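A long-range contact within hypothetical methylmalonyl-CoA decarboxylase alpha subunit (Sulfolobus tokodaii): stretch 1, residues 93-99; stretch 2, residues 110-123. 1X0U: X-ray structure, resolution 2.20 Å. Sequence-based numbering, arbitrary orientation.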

ATOM      1  N   VAL A  93     -24.727  16.902  -3.308  1.00 16.19           N
ATOM      2  CA  VAL A  93     -25.331  15.587  -3.180  1.00 17.09           C
ATOM      3  C   VAL A  93     -26.013  15.242  -4.498  1.00 15.10           C
ATOM      4  O   VAL A  93     -26.438  16.117  -5.244  1.00 13.43           O
ATOM      5  CB  VAL A  93     -26.354  15.487  -1.987  1.00 17.10           C
ATOM      6  CG1 VAL A  93     -26.281  16.728  -1.108  1.00 15.78           C
ATOM      7  CG2 VAL A  93     -27.754  15.222  -2.497  1.00 13.53           C
ATOM      8  N   PHE A  94     -26.075  13.953  -4.787  1.00 14.87           N
ATOM      9  CA  PHE A  94     -26.711  13.467  -5.992  1.00 12.42           C
ATOM     10  C   PHE A  94     -28.091  12.944  -5.640  1.00 12.36           C
ATOM     11  O   PHE A  94     -28.373  12.607  -4.490  1.00  8.76           O
ATOM     12  CB  PHE A  94     -25.881  12.346  -6.629  1.00 14.19           C
ATOM     13  CG  PHE A  94     -24.840  12.838  -7.601  1.00 15.77           C
ATOM     14  CD1 PHE A  94     -23.626  13.343  -7.150  1.00 16.65           C
ATOM     15  CD2 PHE A  94     -25.088  12.809  -8.971  1.00 14.17           C
ATOM     16  CE1 PHE A  94     -22.675  13.810  -8.054  1.00 17.54           C
ATOM     17  CE2 PHE A  94     -24.151  13.270  -9.878  1.00 15.58           C
ATOM     18  CZ  PHE A  94     -22.946  13.770  -9.426  1.00 16.42           C
ATOM     19  N   ALA A  95     -28.960  12.884  -6.636  1.00 13.32           N
ATOM     20  CA  ALA A  95     -30.302  12.382  -6.410  1.00 14.21           C
ATOM     21  C   ALA A  95     -30.982  12.005  -7.708  1.00 12.94           C
ATOM     22  O   ALA A  95     -30.577  12.432  -8.788  1.00 11.35           O
ATOM     23  CB  ALA A  95     -31.144  13.444  -5.690  1.00 14.26           C
ATOM     24  N   TYR A  96     -31.998  11.164  -7.581  1.00 13.14           N
ATOM     25  CA  TYR A  96     -32.825  10.800  -8.706  1.00 12.07           C
ATOM     26  C   TYR A  96     -34.235  10.897  -8.156  1.00 11.90           C
ATOM     27  O   TYR A  96     -34.470  10.660  -6.966  1.00 10.87           O
ATOM     28  CB  TYR A  96     -32.529   9.399  -9.247  1.00  9.35           C
ATOM     29  CG  TYR A  96     -32.840   8.244  -8.333  1.00 11.04           C
ATOM     30  CD1 TYR A  96     -31.822   7.589  -7.637  1.00  8.82           C
ATOM     31  CD2 TYR A  96     -34.144   7.764  -8.203  1.00 10.31           C
ATOM     32  CE1 TYR A  96     -32.097   6.490  -6.846  1.00  9.44           C
ATOM     33  CE2 TYR A  96     -34.425   6.659  -7.411  1.00 10.92           C
ATOM     34  CZ  TYR A  96     -33.392   6.028  -6.734  1.00 11.06           C
ATOM     35  OH  TYR A  96     -33.661   4.950  -5.923  1.00 12.37           O
ATOM     36  N   ALA A  97     -35.160  11.296  -9.016  1.00 10.87           N
ATOM     37  CA  ALA A  97     -36.555  11.435  -8.636  1.00 10.08           C
ATOM     38  C   ALA A  97     -37.352  10.797  -9.753  1.00  9.81           C
ATOM     39  O   ALA A  97     -37.346  11.286 -10.882  1.00  7.34           O
ATOM     40  CB  ALA A  97     -36.917  12.909  -8.495  1.00  6.09           C
ATOM     41  N   GLN A  98     -38.000   9.683  -9.444  1.00 10.42           N
ATOM     42  CA  GLN A  98     -38.797   8.987 -10.432  1.00 11.52           C
ATOM     43  C   GLN A  98     -40.092   9.762 -10.653  1.00 14.29           C
ATOM     44  O   GLN A  98     -40.676  10.304  -9.713  1.00 13.53           O
ATOM     45  CB  GLN A  98     -39.079   7.560  -9.960  1.00 12.07           C
ATOM     46  CG  GLN A  98     -37.815   6.712  -9.832  1.00 10.52           C
ATOM     47  CD  GLN A  98     -38.084   5.327  -9.277  1.00 11.54           C
ATOM     48  OE1 GLN A  98     -38.675   5.175  -8.203  1.00 11.44           O
ATOM     49  NE2 GLN A  98     -37.641   4.304 -10.001  1.00 11.68           N
ATOM     50  N   ASP A  99     -40.517   9.839 -11.907  1.00 15.23           N
ATOM     51  CA  ASP A  99     -41.736  10.555 -12.259  1.00 16.83           C
ATOM     52  C   ASP A  99     -42.847   9.543 -12.490  1.00 17.16           C
ATOM     53  O   ASP A  99     -42.878   8.875 -13.525  1.00 16.47           O
ATOM     54  CB  ASP A  99     -41.518  11.368 -13.528  1.00 16.69           C
ATOM     55  CG  ASP A  99     -42.635  12.341 -13.785  1.00 17.29           C
ATOM     56  OD1 ASP A  99     -43.761  12.085 -13.306  1.00 17.80           O
ATOM     57  OD2 ASP A  99     -42.389  13.352 -14.469  1.00 16.04           O
TER
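Stretch 2, residues 110-123: THANKIVRAYELAL

The contact is a helix packed antiparallel on a β-strand, largely apolar and closed at one end by a single side-chain hydrogen bond. Residues 110-123 are helical throughout, held by i to i-4 backbone hydrogen bonds, and their axis runs at 172° to that of strand 93-98, with a closest approach of 8.4 Å. Because the directions oppose, Phe94 lies against Ala118, Leu121 and Ala122, Tyr96 against Ile115 and Tyr119, and Gln98 against His111.

In an extended strand successive side chains point to opposite sides, so a helix packed on one side meets alternate residues: Phe94 and Tyr96 point toward the helix, Val93, Ala95 and Ala97 away; Gln98 starts out sideways, but its end comes nearer. Phe94 and Ala122 have CA atoms 6.1 Å apart, and the Phe94 ring lies with one face against the helix backbone, its CD1 3.6 Å from Ala122 CB and its CZ 3.5 Å from Leu121 CB. About two turns earlier, Ile115 covers a face of the Tyr96 ring in a CH-π contact, Ile115 CD1 standing 3.8 Å from the ring centroid. Tyr119 CE1 approaches the edge of that ring, 4.1 Å from Tyr96 CE1, and a water bridges the two hydroxyls, 2.7 Å from Tyr96 OH and 2.9 Å from Tyr119 OH. Finally, Gln98 NE2 donates to His111 NE2 at 3.1 Å.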

ATOM      1  N   THR A 110     -33.289   2.182 -19.826  1.00 19.31           N
ATOM      2  CA  THR A 110     -32.650   3.497 -19.908  1.00 17.68           C
ATOM      3  C   THR A 110     -32.860   4.229 -18.579  1.00 16.89           C
ATOM      4  O   THR A 110     -31.992   4.972 -18.118  1.00 14.99           O
ATOM      5  CB  THR A 110     -33.251   4.335 -21.060  1.00 18.19           C
ATOM      6  OG1 THR A 110     -33.065   3.635 -22.296  1.00 18.48           O
ATOM      7  CG2 THR A 110     -32.573   5.703 -21.152  1.00 17.28           C
ATOM      8  N   HIS A 111     -34.027   3.997 -17.982  1.00 16.21           N
ATOM      9  CA  HIS A 111     -34.413   4.580 -16.693  1.00 16.70           C
ATOM     10  C   HIS A 111     -33.394   4.132 -15.639  1.00 14.93           C
ATOM     11  O   HIS A 111     -32.887   4.940 -14.865  1.00 13.81           O
ATOM     12  CB  HIS A 111     -35.830   4.096 -16.347  1.00 15.49           C
ATOM     13  CG  HIS A 111     -36.337   4.530 -15.007  1.00 16.02           C
ATOM     14  ND1 HIS A 111     -37.599   5.060 -14.837  1.00 16.33           N
ATOM     15  CD2 HIS A 111     -35.815   4.401 -13.763  1.00 15.18           C
ATOM     16  CE1 HIS A 111     -37.834   5.231 -13.549  1.00 14.28           C
ATOM     17  NE2 HIS A 111     -36.767   4.839 -12.875  1.00 14.87           N
ATOM     18  N   ALA A 112     -33.083   2.843 -15.637  1.00 15.34           N
ATOM     19  CA  ALA A 112     -32.112   2.291 -14.701  1.00 15.62           C
ATOM     20  C   ALA A 112     -30.707   2.860 -14.920  1.00 15.32           C
ATOM     21  O   ALA A 112     -30.048   3.285 -13.965  1.00 14.56           O
ATOM     22  CB  ALA A 112     -32.084   0.776 -14.812  1.00 12.95           C
ATOM     23  N   ASN A 113     -30.244   2.877 -16.165  1.00 14.48           N
ATOM     24  CA  ASN A 113     -28.902   3.395 -16.444  1.00 15.07           C
ATOM     25  C   ASN A 113     -28.699   4.853 -16.026  1.00 14.25           C
ATOM     26  O   ASN A 113     -27.581   5.248 -15.680  1.00 13.32           O
ATOM     27  CB  ASN A 113     -28.547   3.208 -17.924  1.00 15.81           C
ATOM     28  CG  ASN A 113     -28.548   1.743 -18.330  1.00 19.65           C
ATOM     29  OD1 ASN A 113     -28.172   0.877 -17.542  1.00 20.75           O
ATOM     30  ND2 ASN A 113     -28.966   1.459 -19.561  1.00 21.22           N
ATOM     31  N   LYS A 114     -29.759   5.658 -16.059  1.00 12.72           N
ATOM     32  CA  LYS A 114     -29.632   7.049 -15.626  1.00 13.13           C
ATOM     33  C   LYS A 114     -29.349   7.068 -14.122  1.00 13.55           C
ATOM     34  O   LYS A 114     -28.518   7.835 -13.640  1.00 12.08           O
ATOM     35  CB  LYS A 114     -30.909   7.832 -15.915  1.00 13.55           C
ATOM     36  CG  LYS A 114     -31.186   8.042 -17.407  1.00 15.04           C
ATOM     37  CD  LYS A 114     -32.433   8.892 -17.624  1.00 12.91           C
ATOM     38  CE  LYS A 114     -32.220  10.317 -17.112  1.00 11.59           C
ATOM     39  NZ  LYS A 114     -33.463  11.145 -17.204  1.00 11.91           N
ATOM     40  N   ILE A 115     -30.045   6.211 -13.382  1.00 14.41           N
ATOM     41  CA  ILE A 115     -29.840   6.126 -11.947  1.00 15.95           C
ATOM     42  C   ILE A 115     -28.423   5.605 -11.677  1.00 14.50           C
ATOM     43  O   ILE A 115     -27.706   6.147 -10.841  1.00 14.46           O
ATOM     44  CB  ILE A 115     -30.885   5.188 -11.290  1.00 16.27           C
ATOM     45  CG1 ILE A 115     -32.281   5.798 -11.426  1.00 17.39           C
ATOM     46  CG2 ILE A 115     -30.560   4.972  -9.811  1.00 17.61           C
ATOM     47  CD1 ILE A 115     -33.369   5.009 -10.695  1.00 16.44           C
ATOM     48  N   VAL A 116     -28.031   4.561 -12.401  1.00 14.96           N
ATOM     49  CA  VAL A 116     -26.707   3.949 -12.262  1.00 15.14           C
ATOM     50  C   VAL A 116     -25.625   4.997 -12.511  1.00 16.13           C
ATOM     51  O   VAL A 116     -24.636   5.068 -11.776  1.00 15.00           O
ATOM     52  CB  VAL A 116     -26.526   2.770 -13.275  1.00 15.79           C
ATOM     53  CG1 VAL A 116     -25.057   2.342 -13.364  1.00 15.21           C
ATOM     54  CG2 VAL A 116     -27.378   1.582 -12.850  1.00 14.58           C
ATOM     55  N   ARG A 117     -25.823   5.807 -13.551  1.00 15.67           N
ATOM     56  CA  ARG A 117     -24.870   6.851 -13.909  1.00 17.08           C
ATOM     57  C   ARG A 117     -24.733   7.889 -12.797  1.00 16.44           C
ATOM     58  O   ARG A 117     -23.646   8.416 -12.567  1.00 15.93           O
ATOM     59  CB  ARG A 117     -25.300   7.509 -15.228  1.00 18.07           C
ATOM     60  CG  ARG A 117     -24.707   8.884 -15.512  1.00 21.73           C
ATOM     61  CD  ARG A 117     -23.191   8.902 -15.587  1.00 25.47           C
ATOM     62  NE  ARG A 117     -22.660   8.153 -16.716  1.00 28.72           N
ATOM     63  CZ  ARG A 117     -21.398   8.234 -17.130  1.00 31.26           C
ATOM     64  NH1 ARG A 117     -20.554   9.040 -16.497  1.00 32.03           N
ATOM     65  NH2 ARG A 117     -20.977   7.506 -18.166  1.00 29.57           N
ATOM     66  N   ALA A 118     -25.836   8.179 -12.108  1.00 16.86           N
ATOM     67  CA  ALA A 118     -25.813   9.135 -11.006  1.00 16.26           C
ATOM     68  C   ALA A 118     -24.960   8.543  -9.895  1.00 16.72           C
ATOM     69  O   ALA A 118     -24.102   9.219  -9.337  1.00 17.60           O
ATOM     70  CB  ALA A 118     -27.227   9.396 -10.496  1.00 16.07           C
ATOM     71  N   TYR A 119     -25.206   7.273  -9.578  1.00 16.40           N
ATOM     72  CA  TYR A 119     -24.444   6.589  -8.542  1.00 15.93           C
ATOM     73  C   TYR A 119     -22.962   6.501  -8.885  1.00 17.14           C
ATOM     74  O   TYR A 119     -22.120   6.579  -7.991  1.00 16.07           O
ATOM     75  CB  TYR A 119     -24.972   5.175  -8.312  1.00 15.06           C
ATOM     76  CG  TYR A 119     -26.024   5.073  -7.238  1.00 18.90           C
ATOM     77  CD1 TYR A 119     -27.373   5.007  -7.566  1.00 20.65           C
ATOM     78  CD2 TYR A 119     -25.670   5.027  -5.887  1.00 19.86           C
ATOM     79  CE1 TYR A 119     -28.351   4.894  -6.580  1.00 22.23           C
ATOM     80  CE2 TYR A 119     -26.640   4.915  -4.889  1.00 22.76           C
ATOM     81  CZ  TYR A 119     -27.981   4.846  -5.245  1.00 24.14           C
ATOM     82  OH  TYR A 119     -28.956   4.711  -4.283  1.00 22.73           O
ATOM     83  N   GLU A 120     -22.639   6.328 -10.169  1.00 16.47           N
ATOM     84  CA  GLU A 120     -21.233   6.231 -10.576  1.00 16.35           C
ATOM     85  C   GLU A 120     -20.548   7.570 -10.363  1.00 14.93           C
ATOM     86  O   GLU A 120     -19.389   7.629  -9.987  1.00 15.84           O
ATOM     87  CB  GLU A 120     -21.094   5.843 -12.056  1.00 16.25           C
ATOM     88  CG  GLU A 120     -21.601   4.455 -12.450  1.00 15.88           C
ATOM     89  CD  GLU A 120     -21.353   4.159 -13.933  1.00 17.26           C
ATOM     90  OE1 GLU A 120     -21.370   5.114 -14.740  1.00 14.33           O
ATOM     91  OE2 GLU A 120     -21.151   2.983 -14.294  1.00 14.78           O
ATOM     92  N   LEU A 121     -21.260   8.653 -10.634  1.00 14.26           N
ATOM     93  CA  LEU A 121     -20.676   9.969 -10.451  1.00 13.14           C
ATOM     94  C   LEU A 121     -20.520  10.277  -8.960  1.00 12.51           C
ATOM     95  O   LEU A 121     -19.471  10.747  -8.519  1.00 10.98           O
ATOM     96  CB  LEU A 121     -21.538  11.032 -11.127  1.00 11.81           C
ATOM     97  CG  LEU A 121     -21.426  11.116 -12.652  1.00 13.48           C
ATOM     98  CD1 LEU A 121     -22.465  12.073 -13.216  1.00 12.33           C
ATOM     99  CD2 LEU A 121     -20.018  11.574 -13.018  1.00 13.41           C
ATOM    100  N   ALA A 122     -21.563   9.997  -8.190  1.00 10.67           N
ATOM    101  CA  ALA A 122     -21.524  10.263  -6.760  1.00 12.81           C
ATOM    102  C   ALA A 122     -20.415   9.449  -6.106  1.00 12.57           C
ATOM    103  O   ALA A 122     -19.806   9.880  -5.131  1.00 11.86           O
ATOM    104  CB  ALA A 122     -22.881   9.935  -6.121  1.00 10.59           C
ATOM    105  N   LEU A 123     -20.154   8.268  -6.650  1.00 14.54           N
ATOM    106  CA  LEU A 123     -19.109   7.415  -6.114  1.00 15.77           C
ATOM    107  C   LEU A 123     -17.727   7.959  -6.493  1.00 16.25           C
ATOM    108  O   LEU A 123     -16.779   7.880  -5.703  1.00 15.12           O
ATOM    109  CB  LEU A 123     -19.279   5.990  -6.631  1.00 15.56           C
ATOM    110  CG  LEU A 123     -18.664   4.900  -5.755  1.00 19.84           C
ATOM    111  CD1 LEU A 123     -19.230   4.998  -4.327  1.00 18.66           C
ATOM    112  CD2 LEU A 123     -18.972   3.532  -6.361  1.00 21.70           C
TER
HETATM  113  O   HOH W   1     -31.648   3.752  -4.543  1.00 31.16           O